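PDB 4OIF: beta-galactosidase from Geobacillus stearothermophilus, which probably hydrolyses terminal non-reducing beta-D-galactose residues from beta-D-galactosides, as a zinc-containing, trimeric member of glycoside hydrolase family 42. Local coordinates for residues 445-448 with 449-453; 599-602 with 603-606. All coordinates share one frame; numbering follows the deposited sequence.

Interaction 1: residues 445-448 with 449-453; sequences HYRP and FWERD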
loop_
_atom_site.group_PDB
_atom_site.type_symbol
_atom_site.label_atom_id
_atom_site.label_comp_id
_atom_site.label_asym_id
_atom_site.label_seq_id
_atom_site.Cartn_x
_atom_site.Cartn_y
_atom_site.Cartn_z
ATOM N N HIS A 445 -21.489 -22.370 -1.657
ATOM C CA HIS A 445 -22.312 -23.553 -1.414
ATOM C C HIS A 445 -23.804 -23.210 -1.294
ATOM O O HIS A 445 -24.675 -24.028 -1.592
ATOM C CB HIS A 445 -21.779 -24.293 -0.195
ATOM C CG HIS A 445 -20.475 -24.973 -0.470
ATOM N ND1 HIS A 445 -20.366 -26.336 -0.641
ATOM C CD2 HIS A 445 -19.238 -24.463 -0.693
ATOM C CE1 HIS A 445 -19.111 -26.641 -0.911
ATOM N NE2 HIS A 445 -18.406 -25.524 -0.949
ATOM N N TYR A 446 -24.083 -21.976 -0.914
ATOM C CA TYR A 446 -25.433 -21.445 -0.901
ATOM C C TYR A 446 -26.004 -21.322 -2.314
ATOM O O TYR A 446 -27.200 -21.541 -2.532
ATOM C CB TYR A 446 -25.393 -20.089 -0.207
ATOM C CG TYR A 446 -26.675 -19.305 -0.045
ATOM C CD1 TYR A 446 -27.576 -19.617 0.960
ATOM C CD2 TYR A 446 -26.921 -18.176 -0.822
ATOM C CE1 TYR A 446 -28.722 -18.863 1.155
ATOM C CE2 TYR A 446 -28.062 -17.404 -0.634
ATOM C CZ TYR A 446 -28.964 -17.753 0.363
ATOM O OH TYR A 446 -30.111 -16.996 0.562
ATOM N N ARG A 447 -25.136 -20.974 -3.267
ATOM C CA ARG A 447 -25.562 -20.608 -4.618
ATOM C C ARG A 447 -26.610 -21.544 -5.270
ATOM O O ARG A 447 -27.633 -21.063 -5.741
ATOM C CB ARG A 447 -24.345 -20.482 -5.548
ATOM C CG ARG A 447 -24.736 -20.184 -6.997
ATOM C CD ARG A 447 -23.577 -20.346 -7.952
ATOM N NE ARG A 447 -22.494 -19.431 -7.615
ATOM C CZ ARG A 447 -22.497 -18.140 -7.934
ATOM N NH1 ARG A 447 -23.523 -17.624 -8.602
ATOM N NH2 ARG A 447 -21.476 -17.364 -7.592
ATOM N N PRO A 448 -26.368 -22.868 -5.300
ATOM C CA PRO A 448 -27.376 -23.711 -5.963
ATOM C C PRO A 448 -28.742 -23.675 -5.287
ATOM O O PRO A 448 -29.754 -23.802 -5.965
ATOM C CB PRO A 448 -26.771 -25.123 -5.877
ATOM C CG PRO A 448 -25.318 -24.907 -5.700
ATOM C CD PRO A 448 -25.211 -23.663 -4.855
ATOM N N PHE A 449 -28.776 -23.489 -3.974
ATOM C CA PHE A 449 -30.048 -23.462 -3.247
ATOM C C PHE A 449 -30.788 -22.155 -3.517
ATOM O O PHE A 449 -32.006 -22.144 -3.688
ATOM C CB PHE A 449 -29.798 -23.692 -1.752
ATOM C CG PHE A 449 -29.233 -25.058 -1.466
ATOM C CD1 PHE A 449 -30.075 -26.129 -1.204
ATOM C CD2 PHE A 449 -27.864 -25.291 -1.549
ATOM C CE1 PHE A 449 -29.567 -27.400 -0.990
ATOM C CE2 PHE A 449 -27.343 -26.557 -1.334
ATOM C CZ PHE A 449 -28.195 -27.614 -1.053
ATOM N N TRP A 450 -30.037 -21.064 -3.606
ATOM C CA TRP A 450 -30.599 -19.779 -3.985
ATOM C C TRP A 450 -31.164 -19.868 -5.398
ATOM O O TRP A 450 -32.265 -19.399 -5.657
ATOM C CB TRP A 450 -29.537 -18.670 -3.895
ATOM C CG TRP A 450 -30.092 -17.268 -3.990
ATOM C CD1 TRP A 450 -30.730 -16.563 -3.002
ATOM C CD2 TRP A 450 -30.049 -16.405 -5.131
ATOM N NE1 TRP A 450 -31.091 -15.316 -3.462
ATOM C CE2 TRP A 450 -30.680 -15.194 -4.765
ATOM C CE3 TRP A 450 -29.543 -16.539 -6.430
ATOM C CZ2 TRP A 450 -30.820 -14.126 -5.656
ATOM C CZ3 TRP A 450 -29.677 -15.482 -7.306
ATOM C CH2 TRP A 450 -30.316 -14.288 -6.919
ATOM N N GLU A 451 -30.408 -20.489 -6.302
ATOM C CA GLU A 451 -30.815 -20.604 -7.700
ATOM C C GLU A 451 -32.062 -21.487 -7.855
ATOM O O GLU A 451 -32.756 -21.410 -8.865
ATOM C CB GLU A 451 -29.651 -21.140 -8.558
ATOM C CG GLU A 451 -28.545 -20.114 -8.818
ATOM C CD GLU A 451 -27.384 -20.640 -9.653
ATOM O OE1 GLU A 451 -27.423 -21.815 -10.049
ATOM O OE2 GLU A 451 -26.417 -19.879 -9.907
ATOM N N ARG A 452 -32.350 -22.297 -6.841
ATOM C CA ARG A 452 -33.507 -23.177 -6.844
ATOM C C ARG A 452 -34.609 -22.712 -5.887
ATOM O O ARG A 452 -35.636 -23.379 -5.744
ATOM C CB ARG A 452 -33.085 -24.594 -6.466
ATOM C CG ARG A 452 -32.271 -25.299 -7.518
ATOM C CD ARG A 452 -33.160 -25.864 -8.593
ATOM N NE ARG A 452 -32.404 -26.749 -9.466
ATOM C CZ ARG A 452 -32.234 -26.547 -10.767
ATOM N NH1 ARG A 452 -32.780 -25.487 -11.350
ATOM N NH2 ARG A 452 -31.522 -27.410 -11.482
ATOM N N ASP A 453 -34.383 -21.594 -5.211
ATOM C CA ASP A 453 -35.394 -21.019 -4.334
ATOM C C ASP A 453 -35.671 -21.963 -3.176
ATOM O O ASP A 453 -36.783 -22.039 -2.656
ATOM C CB ASP A 453 -36.672 -20.718 -5.122
ATOM C CG ASP A 453 -36.395 -19.902 -6.366
ATOM O OD1 ASP A 453 -35.592 -18.950 -6.278
ATOM O OD2 ASP A 453 -36.946 -20.224 -7.437
#
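H445 meets F449 one turn further along helix 438-451 through its backbone: its O sits at the edge of the phenyl ring, near the ring plane, 3.4 Å from F449 CD2. The imidazole itself leads off to Y607, whose hydroxyl bonds ND1. Y446 does more. Y446 O accepts W450 N at 3.1 Å, while the tyrosine ring, with CG anti to the backbone N (chi1 -180°), leans toward the C-terminal end of the helix and meets the indole obliquely, planes 32° apart, bringing Y446 CE2 to 3.7 Å from W450 CD1. D308 bonds the phenol oxygen from outside. With an alanine here, the pyrrole side of W450 would probably lose its aromatic neighbour and D308 its hydroxyl partner. R447 O accepts E451 N at 2.9 Å. Its aliphatic chain runs past the carboxylate, R447 CG being 3.4 Å from E451 OE2; the chain then bends at chi3 (-61°), and the salt bridge from R447 NH1 to E451 OE2 is long, 3.9 Å. The guanidinium also forms salt bridges with D600 and D298, and the other oxygen of E451 is held by R604. P448, lacking an N-H, kinks the helix; its O accepts a weak bond from R452 N at 3.1 Å, just before D453 closes the helix with positive phi in a Schellman motif. Helix 438-451, of the trimerisation domain, packs Y446 and W450 against helix 296-312 of the TIM-barrel part; helix 600-613 is touched by P448, F449 and R452, and strand 470-473 by H445 and F449.

Interaction 2: residues 599-602 with 603-606; sequences EDQF and HRDF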
loop_
_atom_site.group_PDB
_atom_site.type_symbol
_atom_site.label_atom_id
_atom_site.label_comp_id
_atom_site.label_asym_id
_atom_site.label_seq_id
_atom_site.Cartn_x
_atom_site.Cartn_y
_atom_site.Cartn_z
ATOM N N GLU A 599 -15.583 -25.336 -9.648
ATOM C CA GLU A 599 -16.472 -24.370 -10.302
ATOM C C GLU A 599 -17.946 -24.515 -9.906
ATOM O O GLU A 599 -18.363 -25.543 -9.370
ATOM C CB GLU A 599 -16.349 -24.505 -11.811
ATOM C CG GLU A 599 -16.644 -25.915 -12.304
ATOM C CD GLU A 599 -16.669 -25.997 -13.814
ATOM O OE1 GLU A 599 -15.876 -26.781 -14.382
ATOM O OE2 GLU A 599 -17.480 -25.275 -14.428
ATOM N N ASP A 600 -18.724 -23.472 -10.180
ATOM C CA ASP A 600 -20.147 -23.405 -9.824
ATOM C C ASP A 600 -20.976 -24.620 -10.248
ATOM O O ASP A 600 -21.827 -25.125 -9.492
ATOM C CB ASP A 600 -20.760 -22.157 -10.447
ATOM C CG ASP A 600 -20.357 -20.885 -9.735
ATOM O OD1 ASP A 600 -20.051 -20.930 -8.523
ATOM O OD2 ASP A 600 -20.376 -19.824 -10.388
ATOM N N GLN A 601 -20.727 -25.078 -11.465
ATOM C CA GLN A 601 -21.520 -26.139 -12.050
ATOM C C GLN A 601 -21.416 -27.396 -11.206
ATOM O O GLN A 601 -22.386 -28.154 -11.095
ATOM C CB GLN A 601 -21.081 -26.424 -13.493
ATOM C CG GLN A 601 -22.076 -27.271 -14.270
ATOM C CD GLN A 601 -23.468 -26.656 -14.256
ATOM O OE1 GLN A 601 -23.622 -25.444 -14.430
ATOM N NE2 GLN A 601 -24.486 -27.484 -14.019
ATOM N N PHE A 602 -20.252 -27.613 -10.595
ATOM C CA PHE A 602 -20.098 -28.785 -9.736
ATOM C C PHE A 602 -21.089 -28.744 -8.599
ATOM O O PHE A 602 -21.779 -29.725 -8.352
ATOM C CB PHE A 602 -18.698 -28.926 -9.141
ATOM C CG PHE A 602 -18.609 -30.038 -8.119
ATOM C CD1 PHE A 602 -18.490 -31.356 -8.522
ATOM C CD2 PHE A 602 -18.693 -29.772 -6.770
ATOM C CE1 PHE A 602 -18.433 -32.382 -7.590
ATOM C CE2 PHE A 602 -18.637 -30.799 -5.840
ATOM C CZ PHE A 602 -18.508 -32.101 -6.253
ATOM N N HIS A 603 -21.150 -27.616 -7.900
ATOM C CA HIS A 603 -22.059 -27.502 -6.771
ATOM C C HIS A 603 -23.498 -27.613 -7.245
ATOM O O HIS A 603 -24.331 -28.238 -6.577
ATOM C CB HIS A 603 -21.821 -26.193 -6.018
ATOM C CG HIS A 603 -20.425 -26.069 -5.494
ATOM N ND1 HIS A 603 -19.570 -25.067 -5.887
ATOM C CD2 HIS A 603 -19.720 -26.854 -4.646
ATOM C CE1 HIS A 603 -18.400 -25.231 -5.292
ATOM N NE2 HIS A 603 -18.466 -26.307 -4.531
ATOM N N ARG A 604 -23.781 -27.040 -8.411
ATOM C CA ARG A 604 -25.109 -27.183 -8.976
ATOM C C ARG A 604 -25.477 -28.662 -9.120
ATOM O O ARG A 604 -26.512 -29.089 -8.620
ATOM C CB ARG A 604 -25.205 -26.469 -10.318
ATOM C CG ARG A 604 -25.161 -24.954 -10.209
ATOM C CD ARG A 604 -25.662 -24.310 -11.492
ATOM N NE ARG A 604 -25.415 -22.882 -11.492
ATOM C CZ ARG A 604 -24.411 -22.297 -12.136
ATOM N NH1 ARG A 604 -23.560 -23.020 -12.860
ATOM N NH2 ARG A 604 -24.267 -20.984 -12.064
ATOM N N ASP A 605 -24.614 -29.453 -9.752
ATOM C CA ASP A 605 -24.925 -30.861 -10.018
ATOM C C ASP A 605 -24.960 -31.729 -8.730
ATOM O O ASP A 605 -25.906 -32.516 -8.487
ATOM C CB ASP A 605 -23.920 -31.408 -11.039
ATOM C CG ASP A 605 -23.999 -30.681 -12.410
ATOM O OD1 ASP A 605 -24.981 -29.959 -12.668
ATOM O OD2 ASP A 605 -23.086 -30.834 -13.245
ATOM N N PHE A 606 -23.938 -31.550 -7.901
ATOM C CA PHE A 606 -23.787 -32.260 -6.636
ATOM C C PHE A 606 -25.012 -32.054 -5.743
ATOM O O PHE A 606 -25.676 -33.008 -5.255
ATOM C CB PHE A 606 -22.504 -31.774 -5.931
ATOM C CG PHE A 606 -22.214 -32.480 -4.639
ATOM C CD1 PHE A 606 -21.494 -33.664 -4.627
ATOM C CD2 PHE A 606 -22.677 -31.971 -3.437
ATOM C CE1 PHE A 606 -21.241 -34.331 -3.425
ATOM C CE2 PHE A 606 -22.431 -32.634 -2.247
ATOM C CZ PHE A 606 -21.710 -33.819 -2.246
HETATM O O HOH W 1 -21.246 -22.526 -6.495
HETATM O O HOH W 2 -21.896 -19.493 -12.766
#
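Q601 uses both ends of its amide within one turn of helix, accepting from R604 and donating to D605. The side chain starts anti to its own N and folds back at chi2 (55°), which carries the amide over the next turn. R604 NH1 reaches Q601 OE1 at 2.9 Å from above the carbonyl plane, and Q601 NE2 meets D605 OD1, also at 2.9 Å, from above the carboxylate; both bonds are bent, 136° and 138° at the hydrogen. Y550 holds the other carboxylate oxygen of D605. This is the opening turn of helix 600-613, which follows strand 597-598 after E599 in the trimerisation domain, and D600 stands at its start. Its CB lies over a face of the R604 guanidinium, 3.8 Å from NH1, while one water joins D600 OD2 to R604 NH2 and a second joins D600 OD1 to H603 ND1. R447 and E451 of helix 438-451 salt-bridge D600 and R604, respectively. On the buried side F602, H603 and F606 form an aromatic cluster. F602 turns an edge toward the imidazole face in an offset T-shaped pair, and F606 CB sits over one face of the F602 ring, 4.2 Å from its centroid, with Y545 and Y550 meeting that ring edge-to-face.

Overall arrangement
Interactions 1 and 2 belong to two helices packed against each other, 438-451 and 600-613; the centres of the two contacts are about 10 Å apart. Two salt bridges join them: E451 OE1 to R604 NE at 2.7 Å, and R447 NE to D600 OD1 at 3.0 Å. Each helix gives one acid and one arginine, and the long R447–E451 pair of interaction 1 and the water-bridged D600–R604 pair of interaction 2 link the four charges into a network. Beside it, P448 CG packs on H603 O at 3.6 Å, and the imidazoles of H445 and H603 meet with NE2 atoms 3.7 Å apart. Both contacts lie away from the predicted catalytic glutamates and the zinc site.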